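Local coordinates for protein metal-independent carbonic anhydrase (Nostoc sp. PCC 7120 = FACHB-418, PDB 7C5W) that catalyses the hydration of carbon dioxide to bicarbonate without a metal cofactor, with only very low activity in the dehydration direction, at residues A39-I43 with L58-V62; V74-L80 with I168-L174; I121-A125 with T134-N138. All blocks are in the same frame, centred on the assembly; numbering follows the deposited sequence.

How the contacts relate
Contact 1 packs two consecutive helices against each other on one side of the chain, whereas contacts 2 and 3 are strand pairings of one mixed sheet; the centre of contact 1 lies about 17 Å from that of contact 2 and about 22 Å from that of contact 3. Its chemistry is wholly apolar and no other subunit touches it. Contact 2, the most deeply buried, joins a parallel edge strand to 165-173 and includes the bicarbonate-binding Thr-79. Contact 3, partly buried like contact 1, is an antiparallel bulged hairpin, nested in the chain between the segments of contact 2. Both sheet contacts rely on backbone hydrogen bonds, and both meet the second subunit.

Contact 1: A39-I43 with L58-V62; sequences ALVAI and LAEKV
Ile-43 lays its side chain over Leu-58, Ala-59 and Val-62, bridging one turn of the facing helix. Its m, t rotamer (chi1 -64°, chi2 158°) carries the side chain from a CA-to-CB bond directed sideways into the interface: CD1 lies 4.1 Å from Ala-59 CB and 3.9 Å from Val-62 CG2, while CG1 is 4.1 Å from Leu-58 CG. Both segments are regular alpha-helix, with Ile-43 N hydrogen-bonded to Ala-39 O at 2.9 Å and Val-62 N to Leu-58 O at 3.0 Å. They form part of an antiparallel helical hairpin, helices 26-50 and 52-66 joined by a very short turn; the local axes run at 165° and approach to 10.0 Å. In register, Ala-39 faces Val-62 (CA-CA 6.6 Å) and Ile-43 faces Ala-59 (CA-CA 6.1 Å). The small residues let larger partners come close: Ala-39 CB meets Val-62 CG1 at 3.7 Å, with Val-62 chi1 at 166° (t), and Ala-42 CB meets Leu-58 CD2 at 4.2 Å. Leu-58, in the t, p rotamer, also brings CD2 to 3.2 Å from Ala-42 O. Leu-40 points away and packs on Trp-116 of the sheet, while Ala-59 also touches Leu-95 and Val-99 of helix 91-99.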
ATOM      1  N   ALA A  39     -21.913   2.599 -17.562  1.00 61.79           N
ATOM      2  CA  ALA A  39     -21.612   3.983 -17.979  1.00 62.75           C
ATOM      3  C   ALA A  39     -21.450   4.008 -19.501  1.00 65.43           C
ATOM      4  O   ALA A  39     -22.017   4.915 -20.135  1.00 65.68           O
ATOM      5  CB  ALA A  39     -20.389   4.497 -17.257  1.00 58.79           C
ATOM      6  N   LEU A  40     -20.721   3.046 -20.066  1.00 65.79           N
ATOM      7  CA  LEU A  40     -20.490   2.960 -21.533  1.00 65.92           C
ATOM      8  C   LEU A  40     -21.851   2.855 -22.221  1.00 68.53           C
ATOM      9  O   LEU A  40     -22.094   3.594 -23.188  1.00 70.69           O
ATOM     10  CB  LEU A  40     -19.622   1.744 -21.864  1.00 68.10           C
ATOM     11  CG  LEU A  40     -19.364   1.517 -23.356  1.00 71.41           C
ATOM     12  CD1 LEU A  40     -18.380   2.538 -23.907  1.00 64.34           C
ATOM     13  CD2 LEU A  40     -18.860   0.109 -23.618  1.00 66.80           C
ATOM     14  N   VAL A  41     -22.700   1.966 -21.703  1.00 68.99           N
ATOM     15  CA  VAL A  41     -24.071   1.691 -22.220  1.00 69.28           C
ATOM     16  C   VAL A  41     -24.934   2.948 -22.053  1.00 67.77           C
ATOM     17  O   VAL A  41     -25.668   3.271 -22.995  1.00 72.17           O
ATOM     18  CB  VAL A  41     -24.684   0.463 -21.521  1.00 67.83           C
ATOM     19  CG1 VAL A  41     -26.185   0.359 -21.752  1.00 69.58           C
ATOM     20  CG2 VAL A  41     -23.981  -0.816 -21.946  1.00 68.53           C
ATOM     21  N   ALA A  42     -24.839   3.640 -20.915  1.00 66.25           N
ATOM     22  CA  ALA A  42     -25.619   4.863 -20.607  1.00 68.63           C
ATOM     23  C   ALA A  42     -25.219   6.009 -21.551  1.00 73.72           C
ATOM     24  O   ALA A  42     -26.100   6.829 -21.882  1.00 73.30           O
ATOM     25  CB  ALA A  42     -25.429   5.251 -19.165  1.00 59.49           C
ATOM     26  N   ILE A  43     -23.945   6.083 -21.956  1.00 71.00           N
ATOM     27  CA  ILE A  43     -23.451   7.098 -22.934  1.00 70.92           C
ATOM     28  C   ILE A  43     -23.965   6.720 -24.326  1.00 72.35           C
ATOM     29  O   ILE A  43     -24.357   7.619 -25.088  1.00 74.30           O
ATOM     30  CB  ILE A  43     -21.913   7.200 -22.920  1.00 72.52           C
ATOM     31  CG1 ILE A  43     -21.377   7.700 -21.577  1.00 67.52           C
ATOM     32  CG2 ILE A  43     -21.432   8.071 -24.069  1.00 66.85           C
ATOM     33  CD1 ILE A  43     -19.930   7.336 -21.323  1.00 64.53           C
ATOM     34  N   LEU A  58     -22.635  13.641 -20.652  1.00 63.27           N
ATOM     35  CA  LEU A  58     -22.748  12.435 -19.801  1.00 65.94           C
ATOM     36  C   LEU A  58     -21.370  11.773 -19.706  1.00 68.18           C
ATOM     37  O   LEU A  58     -20.984  11.410 -18.592  1.00 68.58           O
ATOM     38  CB  LEU A  58     -23.788  11.472 -20.375  1.00 67.05           C
ATOM     39  CG  LEU A  58     -23.956  10.181 -19.576  1.00 70.60           C
ATOM     40  CD1 LEU A  58     -24.194  10.473 -18.112  1.00 60.46           C
ATOM     41  CD2 LEU A  58     -25.093   9.335 -20.104  1.00 71.59           C
ATOM     42  N   ALA A  59     -20.663  11.645 -20.830  1.00 66.87           N
ATOM     43  CA  ALA A  59     -19.295  11.082 -20.899  1.00 68.00           C
ATOM     44  C   ALA A  59     -18.370  11.873 -19.964  1.00 69.14           C
ATOM     45  O   ALA A  59     -17.534  11.247 -19.303  1.00 67.64           O
ATOM     46  CB  ALA A  59     -18.791  11.095 -22.320  1.00 63.86           C
ATOM     47  N   GLU A  60     -18.533  13.195 -19.897  1.00 67.71           N
ATOM     48  CA  GLU A  60     -17.670  14.092 -19.085  1.00 71.34           C
ATOM     49  C   GLU A  60     -17.830  13.760 -17.597  1.00 70.13           C
ATOM     50  O   GLU A  60     -16.797  13.680 -16.896  1.00 66.89           O
ATOM     51  CB  GLU A  60     -18.010  15.554 -19.359  1.00 69.56           C
ATOM     52  CG  GLU A  60     -17.375  16.068 -20.635  1.00 73.76           C
ATOM     53  CD  GLU A  60     -17.459  17.568 -20.838  1.00 76.57           C
ATOM     54  OE1 GLU A  60     -18.021  17.977 -21.877  1.00 81.76           O
ATOM     55  OE2 GLU A  60     -16.941  18.314 -19.970  1.00 77.45           O
ATOM     56  N   LYS A  61     -19.071  13.600 -17.131  1.00 66.80           N
ATOM     57  CA  LYS A  61     -19.373  13.281 -15.710  1.00 70.07           C
ATOM     58  C   LYS A  61     -18.858  11.855 -15.441  1.00 67.76           C
ATOM     59  O   LYS A  61     -18.226  11.637 -14.392  1.00 64.27           O
ATOM     60  CB  LYS A  61     -20.861  13.499 -15.405  1.00 64.17           C
ATOM     61  N   VAL A  62     -19.040  10.941 -16.394  1.00 68.01           N
ATOM     62  CA  VAL A  62     -18.557   9.530 -16.304  1.00 65.77           C
ATOM     63  C   VAL A  62     -17.034   9.518 -16.096  1.00 64.20           C
ATOM     64  O   VAL A  62     -16.571   8.866 -15.154  1.00 70.60           O
ATOM     65  CB  VAL A  62     -18.934   8.711 -17.548  1.00 62.38           C
ATOM     66  CG1 VAL A  62     -18.152   7.410 -17.592  1.00 57.70           C
ATOM     67  CG2 VAL A  62     -20.427   8.440 -17.617  1.00 61.88           C
TER

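Contact 2: V74-L80 with I168-L174; sequences VLFKPTL and ITHHSSL
Strand 75-77 pairs in parallel with strand 169-173 at the edge of the mixed sheet, the short axes 4.5 Å apart at 16°. Leu-75, Phe-76 and Lys-77 lie opposite Thr-169, His-170 and His-171. Four backbone hydrogen bonds fix this register: Leu-75 N to Ile-168 O (2.9 Å), His-170 N to Leu-75 O (2.7 Å), Lys-77 N to His-170 O (2.8 Å) and Ser-172 N to Lys-77 O (3.0 Å). Among the rings, Phe-76 and His-170, both chi1 t, form an offset stack with centroids 4.7 Å apart and planes at 28°. On the other face, which carries Leu-75, Thr-169, Lys-77 and His-171, Lys-77 CD makes an off-centre CH-pi contact, 4.2 Å from the His-171 ring centroid; His-171 hydrogen-bonds to Thr-154 of the second subunit. The apolar contact is between Leu-80 CD2 and Leu-174 CD1, at 3.9 Å. Among polar ends, Lys-77 NZ donates to Ser-172 O (2.6 Å). Thr-79, which binds hydrogencarbonate with Tyr-97, has chi1 m and its OG1 hydrogen-bonded to Ser-172 OG at 2.7 Å.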
ATOM      1  N   VAL A  74      -3.619   9.354 -16.233  1.00 53.74           N
ATOM      2  CA  VAL A  74      -4.195   7.983 -16.192  1.00 55.47           C
ATOM      3  C   VAL A  74      -3.497   7.148 -17.268  1.00 58.88           C
ATOM      4  O   VAL A  74      -3.274   7.675 -18.379  1.00 54.99           O
ATOM      5  CB  VAL A  74      -5.715   8.009 -16.396  1.00 52.15           C
ATOM      6  CG1 VAL A  74      -6.278   6.600 -16.513  1.00 52.85           C
ATOM      7  CG2 VAL A  74      -6.403   8.793 -15.289  1.00 49.17           C
ATOM      8  N   LEU A  75      -3.148   5.905 -16.938  1.00 54.96           N
ATOM      9  CA  LEU A  75      -2.497   4.967 -17.885  1.00 53.28           C
ATOM     10  C   LEU A  75      -3.594   4.279 -18.710  1.00 55.93           C
ATOM     11  O   LEU A  75      -3.977   3.123 -18.398  1.00 53.13           O
ATOM     12  CB  LEU A  75      -1.634   3.980 -17.101  1.00 53.44           C
ATOM     13  CG  LEU A  75      -0.325   4.536 -16.538  1.00 52.54           C
ATOM     14  CD1 LEU A  75      -0.557   5.752 -15.652  1.00 45.01           C
ATOM     15  CD2 LEU A  75       0.412   3.448 -15.765  1.00 53.73           C
ATOM     16  N   PHE A  76      -4.091   4.993 -19.726  1.00 55.90           N
ATOM     17  CA  PHE A  76      -5.233   4.585 -20.582  1.00 54.52           C
ATOM     18  C   PHE A  76      -4.735   4.313 -22.005  1.00 57.11           C
ATOM     19  O   PHE A  76      -4.396   5.272 -22.747  1.00 60.63           O
ATOM     20  CB  PHE A  76      -6.319   5.660 -20.536  1.00 52.68           C
ATOM     21  CG  PHE A  76      -7.610   5.300 -21.221  1.00 58.58           C
ATOM     22  CD1 PHE A  76      -7.949   3.975 -21.454  1.00 56.66           C
ATOM     23  CD2 PHE A  76      -8.509   6.289 -21.596  1.00 56.69           C
ATOM     24  CE1 PHE A  76      -9.148   3.652 -22.073  1.00 58.62           C
ATOM     25  CE2 PHE A  76      -9.704   5.961 -22.216  1.00 55.98           C
ATOM     26  CZ  PHE A  76     -10.025   4.646 -22.449  1.00 57.41           C
ATOM     27  N   LYS A  77      -4.660   3.034 -22.375  1.00 53.59           N
ATOM     28  CA  LYS A  77      -4.445   2.614 -23.783  1.00 53.58           C
ATOM     29  C   LYS A  77      -5.754   2.011 -24.277  1.00 57.41           C
ATOM     30  O   LYS A  77      -6.044   0.844 -24.012  1.00 56.47           O
ATOM     31  CB  LYS A  77      -3.250   1.666 -23.916  1.00 54.61           C
ATOM     32  CG  LYS A  77      -2.859   1.357 -25.358  1.00 57.44           C
ATOM     33  CD  LYS A  77      -3.509   0.093 -25.871  1.00 61.11           C
ATOM     34  CE  LYS A  77      -4.026   0.173 -27.289  1.00 58.06           C
ATOM     35  NZ  LYS A  77      -5.020  -0.896 -27.543  1.00 56.33           N
ATOM     36  N   PRO A  78      -6.604   2.819 -24.957  1.00 58.93           N
ATOM     37  CA  PRO A  78      -7.906   2.355 -25.443  1.00 59.74           C
ATOM     38  C   PRO A  78      -7.798   1.297 -26.556  1.00 59.59           C
ATOM     39  O   PRO A  78      -6.785   1.249 -27.236  1.00 57.85           O
ATOM     40  CB  PRO A  78      -8.574   3.633 -25.972  1.00 63.03           C
ATOM     41  CG  PRO A  78      -7.780   4.765 -25.354  1.00 59.36           C
ATOM     42  CD  PRO A  78      -6.368   4.232 -25.267  1.00 52.54           C
ATOM     43  N   THR A  79      -8.827   0.458 -26.701  1.00 60.06           N
ATOM     44  CA  THR A  79      -8.884  -0.641 -27.707  1.00 64.51           C
ATOM     45  C   THR A  79      -8.510  -0.100 -29.095  1.00 70.53           C
ATOM     46  O   THR A  79      -7.534  -0.626 -29.674  1.00 67.78           O
ATOM     47  CB  THR A  79     -10.268  -1.300 -27.768  1.00 64.56           C
ATOM     48  OG1 THR A  79     -10.772  -1.490 -26.445  1.00 66.33           O
ATOM     49  CG2 THR A  79     -10.237  -2.626 -28.491  1.00 58.60           C
ATOM     50  N   LEU A  80      -9.236   0.916 -29.589  1.00 72.07           N
ATOM     51  CA  LEU A  80      -9.217   1.341 -31.020  1.00 70.65           C
ATOM     52  C   LEU A  80      -8.529   2.701 -31.184  1.00 73.70           C
ATOM     53  O   LEU A  80      -8.933   3.434 -32.096  1.00 80.20           O
ATOM     54  CB  LEU A  80     -10.656   1.412 -31.547  1.00 71.80           C
ATOM     55  CG  LEU A  80     -11.424   0.092 -31.570  1.00 68.80           C
ATOM     56  CD1 LEU A  80     -12.723   0.229 -32.347  1.00 64.16           C
ATOM     57  CD2 LEU A  80     -10.571  -1.012 -32.160  1.00 75.00           C
ATOM     58  N   ILE A 168      -7.041   4.273 -12.657  1.00 51.81           N
ATOM     59  CA  ILE A 168      -5.719   4.926 -12.877  1.00 51.67           C
ATOM     60  C   ILE A 168      -4.966   4.165 -13.970  1.00 49.26           C
ATOM     61  O   ILE A 168      -3.957   4.703 -14.476  1.00 53.39           O
ATOM     62  CB  ILE A 168      -4.928   4.974 -11.556  1.00 53.92           C
ATOM     63  CG1 ILE A 168      -4.696   3.571 -10.981  1.00 52.62           C
ATOM     64  CG2 ILE A 168      -5.634   5.891 -10.568  1.00 50.81           C
ATOM     65  CD1 ILE A 168      -3.673   3.515  -9.860  1.00 53.36           C
ATOM     66  N   THR A 169      -5.438   2.966 -14.325  1.00 47.73           N
ATOM     67  CA  THR A 169      -4.858   2.122 -15.402  1.00 49.75           C
ATOM     68  C   THR A 169      -5.987   1.421 -16.166  1.00 51.04           C
ATOM     69  O   THR A 169      -6.851   0.822 -15.519  1.00 50.46           O
ATOM     70  CB  THR A 169      -3.857   1.091 -14.864  1.00 49.71           C
ATOM     71  OG1 THR A 169      -2.891   1.721 -14.021  1.00 49.81           O
ATOM     72  CG2 THR A 169      -3.131   0.376 -15.981  1.00 47.36           C
ATOM     73  N   HIS A 170      -5.934   1.478 -17.497  1.00 52.01           N
ATOM     74  CA  HIS A 170      -6.936   0.924 -18.435  1.00 55.34           C
ATOM     75  C   HIS A 170      -6.231   0.566 -19.745  1.00 56.60           C
ATOM     76  O   HIS A 170      -6.007   1.460 -20.562  1.00 58.27           O
ATOM     77  CB  HIS A 170      -8.062   1.941 -18.645  1.00 54.88           C
ATOM     78  CG  HIS A 170      -9.262   1.388 -19.335  1.00 57.54           C
ATOM     79  ND1 HIS A 170      -9.224   0.206 -20.045  1.00 57.10           N
ATOM     80  CD2 HIS A 170     -10.522   1.860 -19.443  1.00 55.01           C
ATOM     81  CE1 HIS A 170     -10.411  -0.034 -20.559  1.00 54.03           C
ATOM     82  NE2 HIS A 170     -11.224   0.968 -20.213  1.00 56.69           N
ATOM     83  N   HIS A 171      -5.857  -0.698 -19.909  1.00 55.35           N
ATOM     84  CA  HIS A 171      -5.243  -1.236 -21.145  1.00 54.64           C
ATOM     85  C   HIS A 171      -6.244  -2.205 -21.776  1.00 57.63           C
ATOM     86  O   HIS A 171      -6.548  -3.227 -21.139  1.00 54.27           O
ATOM     87  CB  HIS A 171      -3.890  -1.870 -20.812  1.00 52.44           C
ATOM     88  CG  HIS A 171      -3.056  -2.250 -21.989  1.00 50.24           C
ATOM     89  ND1 HIS A 171      -1.682  -2.147 -21.970  1.00 53.95           N
ATOM     90  CD2 HIS A 171      -3.381  -2.763 -23.196  1.00 53.88           C
ATOM     91  CE1 HIS A 171      -1.195  -2.586 -23.117  1.00 53.59           C
ATOM     92  NE2 HIS A 171      -2.221  -2.962 -23.889  1.00 53.95           N
ATOM     93  N   SER A 172      -6.746  -1.868 -22.967  1.00 58.57           N
ATOM     94  CA  SER A 172      -7.714  -2.671 -23.760  1.00 58.62           C
ATOM     95  C   SER A 172      -7.091  -2.999 -25.120  1.00 60.36           C
ATOM     96  O   SER A 172      -6.524  -2.084 -25.735  1.00 60.95           O
ATOM     97  CB  SER A 172      -9.014  -1.926 -23.906  1.00 59.66           C
ATOM     98  OG  SER A 172     -10.081  -2.813 -24.197  1.00 59.66           O
ATOM     99  N   SER A 173      -7.176  -4.257 -25.554  1.00 57.82           N
ATOM    100  CA  SER A 173      -6.599  -4.751 -26.829  1.00 57.60           C
ATOM    101  C   SER A 173      -7.529  -5.784 -27.486  1.00 64.50           C
ATOM    102  O   SER A 173      -8.118  -6.651 -26.765  1.00 58.38           O
ATOM    103  CB  SER A 173      -5.217  -5.318 -26.610  1.00 58.79           C
ATOM    104  OG  SER A 173      -5.242  -6.418 -25.704  1.00 60.12           O
ATOM    105  N   LEU A 174      -7.641  -5.712 -28.815  1.00 60.23           N
ATOM    106  CA  LEU A 174      -8.321  -6.750 -29.626  1.00 63.21           C
ATOM    107  C   LEU A 174      -7.520  -8.040 -29.501  1.00 61.25           C
ATOM    108  O   LEU A 174      -6.292  -8.009 -29.513  1.00 58.38           O
ATOM    109  CB  LEU A 174      -8.420  -6.285 -31.082  1.00 61.48           C
ATOM    110  CG  LEU A 174      -9.340  -5.088 -31.324  1.00 65.08           C
ATOM    111  CD1 LEU A 174      -9.256  -4.640 -32.775  1.00 60.96           C
ATOM    112  CD2 LEU A 174     -10.776  -5.412 -30.939  1.00 56.79           C
TER

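Contact 3: I121-A125 with T134-N138; sequences IKNAA and TTMGN
Lys-122 and Asn-138, both chi1 m, direct their CA-to-CB bonds to one face of the sheet and bring their CB atoms to 4.2 Å; the lysine then runs outward, its end leading away from 134-138. Met-136 projects from that face too, with chi1 and chi2 t and chi3 m, and packs on Phe-76 of the second subunit. Asn-123 (chi1 -68°) leaves sideways, but its amide end comes nearer the partner strand: OD1 accepts from a water that also donates to Asn-138 O, at 2.8 Å and 3.0 Å respectively, and ND2 hydrogen-bonds to Gln-33. Thr-135, with chi1 p, has its CB 4.1 Å from Asn-123 OD1. Gly-137 sits opposite Asn-123 (CA-CA 4.3 Å), where a CB would clash with Lys-122 O. The backbone is antiparallel: Lys-122 N reaches Asn-138 O at 2.9 Å, and Asn-138 N returns to Lys-122 O at 2.8 Å. Farther along, Met-136 O accepts from both Ala-124 N (2.9 Å) and Ala-125 N (3.2 Å), while Met-136 N donates to Ala-125 O (3.1 Å). Ala-124 and Ala-125 together face Met-136, and the register shifts by one: a classic beta bulge in the hairpin of strands 116-128 and 132-143, both of which turn a corner here.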
ATOM      1  N   ILE A 121     -18.489  -8.943 -18.122  1.00 64.39           N
ATOM      2  CA  ILE A 121     -17.109  -9.018 -17.555  1.00 59.98           C
ATOM      3  C   ILE A 121     -16.744 -10.483 -17.316  1.00 61.54           C
ATOM      4  O   ILE A 121     -17.486 -11.148 -16.579  1.00 65.69           O
ATOM      5  CB  ILE A 121     -16.992  -8.219 -16.248  1.00 58.75           C
ATOM      6  CG1 ILE A 121     -17.720  -6.873 -16.324  1.00 61.27           C
ATOM      7  CG2 ILE A 121     -15.528  -8.064 -15.866  1.00 58.19           C
ATOM      8  CD1 ILE A 121     -17.121  -5.909 -17.314  1.00 60.73           C
ATOM      9  N   LYS A 122     -15.631 -10.943 -17.892  1.00 63.47           N
ATOM     10  CA  LYS A 122     -15.098 -12.320 -17.721  1.00 60.12           C
ATOM     11  C   LYS A 122     -13.664 -12.238 -17.199  1.00 63.05           C
ATOM     12  O   LYS A 122     -12.713 -12.269 -18.010  1.00 61.08           O
ATOM     13  CB  LYS A 122     -15.170 -13.110 -19.030  1.00 67.82           C
ATOM     14  CG  LYS A 122     -16.580 -13.513 -19.434  1.00 73.95           C
ATOM     15  CD  LYS A 122     -16.650 -14.832 -20.165  1.00 79.95           C
ATOM     16  CE  LYS A 122     -18.075 -15.320 -20.327  1.00 89.39           C
ATOM     17  NZ  LYS A 122     -18.127 -16.765 -20.647  1.00 91.31           N
ATOM     18  N   ASN A 123     -13.523 -12.161 -15.879  1.00 61.56           N
ATOM     19  CA  ASN A 123     -12.220 -12.021 -15.185  1.00 60.06           C
ATOM     20  C   ASN A 123     -11.450 -13.335 -15.300  1.00 63.61           C
ATOM     21  O   ASN A 123     -12.053 -14.411 -15.125  1.00 62.91           O
ATOM     22  CB  ASN A 123     -12.434 -11.562 -13.745  1.00 60.49           C
ATOM     23  CG  ASN A 123     -12.961 -10.145 -13.692  1.00 56.53           C
ATOM     24  OD1 ASN A 123     -12.617  -9.331 -14.546  1.00 57.60           O
ATOM     25  ND2 ASN A 123     -13.794  -9.839 -12.706  1.00 58.93           N
ATOM     26  N   ALA A 124     -10.162 -13.240 -15.615  1.00 62.17           N
ATOM     27  CA  ALA A 124      -9.211 -14.367 -15.569  1.00 59.64           C
ATOM     28  C   ALA A 124      -8.510 -14.358 -14.206  1.00 61.92           C
ATOM     29  O   ALA A 124      -8.185 -15.445 -13.709  1.00 65.64           O
ATOM     30  CB  ALA A 124      -8.229 -14.255 -16.711  1.00 58.30           C
ATOM     31  N   ALA A 125      -8.283 -13.174 -13.625  1.00 60.44           N
ATOM     32  CA  ALA A 125      -7.528 -13.009 -12.360  1.00 59.20           C
ATOM     33  C   ALA A 125      -7.736 -11.611 -11.780  1.00 56.51           C
ATOM     34  O   ALA A 125      -7.944 -10.655 -12.552  1.00 56.65           O
ATOM     35  CB  ALA A 125      -6.064 -13.281 -12.594  1.00 56.86           C
ATOM     36  N   THR A 134      -6.025  -4.666  -9.334  1.00 52.74           N
ATOM     37  CA  THR A 134      -5.878  -4.869 -10.793  1.00 48.92           C
ATOM     38  C   THR A 134      -6.759  -6.056 -11.188  1.00 50.76           C
ATOM     39  O   THR A 134      -6.798  -7.026 -10.422  1.00 52.18           O
ATOM     40  CB  THR A 134      -4.399  -5.037 -11.149  1.00 49.66           C
ATOM     41  OG1 THR A 134      -3.692  -3.980 -10.508  1.00 51.90           O
ATOM     42  CG2 THR A 134      -4.124  -4.986 -12.633  1.00 50.26           C
ATOM     43  N   THR A 135      -7.482  -5.947 -12.304  1.00 52.11           N
ATOM     44  CA  THR A 135      -8.244  -7.061 -12.927  1.00 49.14           C
ATOM     45  C   THR A 135      -7.700  -7.270 -14.339  1.00 55.58           C
ATOM     46  O   THR A 135      -7.297  -6.276 -14.962  1.00 58.09           O
ATOM     47  CB  THR A 135      -9.755  -6.796 -12.957  1.00 56.07           C
ATOM     48  OG1 THR A 135     -10.051  -5.775 -13.917  1.00 52.78           O
ATOM     49  CG2 THR A 135     -10.299  -6.413 -11.597  1.00 51.27           C
ATOM     50  N   MET A 136      -7.630  -8.523 -14.788  1.00 55.02           N
ATOM     51  CA  MET A 136      -7.300  -8.881 -16.188  1.00 57.83           C
ATOM     52  C   MET A 136      -8.290  -9.950 -16.630  1.00 58.54           C
ATOM     53  O   MET A 136      -8.625 -10.833 -15.810  1.00 58.88           O
ATOM     54  CB  MET A 136      -5.869  -9.406 -16.344  1.00 53.67           C
ATOM     55  CG  MET A 136      -5.543  -9.818 -17.763  1.00 48.47           C
ATOM     56  SD  MET A 136      -3.791 -10.239 -18.016  1.00 58.28           S
ATOM     57  CE  MET A 136      -3.090  -8.598 -18.160  1.00 52.74           C
ATOM     58  N   GLY A 137      -8.745  -9.851 -17.875  1.00 55.50           N
ATOM     59  CA  GLY A 137      -9.658 -10.831 -18.481  1.00 61.15           C
ATOM     60  C   GLY A 137     -10.282 -10.307 -19.757  1.00 62.27           C
ATOM     61  O   GLY A 137      -9.712  -9.391 -20.384  1.00 58.27           O
ATOM     62  N   ASN A 138     -11.432 -10.869 -20.118  1.00 63.64           N
ATOM     63  CA  ASN A 138     -12.222 -10.443 -21.293  1.00 59.23           C
ATOM     64  C   ASN A 138     -13.344  -9.518 -20.831  1.00 58.17           C
ATOM     65  O   ASN A 138     -13.819  -9.656 -19.688  1.00 61.36           O
ATOM     66  CB  ASN A 138     -12.745 -11.641 -22.086  1.00 56.95           C
ATOM     67  CG  ASN A 138     -11.629 -12.389 -22.781  1.00 61.89           C
ATOM     68  OD1 ASN A 138     -10.743 -11.781 -23.393  1.00 63.40           O
ATOM     69  ND2 ASN A 138     -11.659 -13.707 -22.674  1.00 61.16           N
TER
HETATM   70  O   HOH W   1     -12.262  -8.810 -17.250  1.00 52.61           O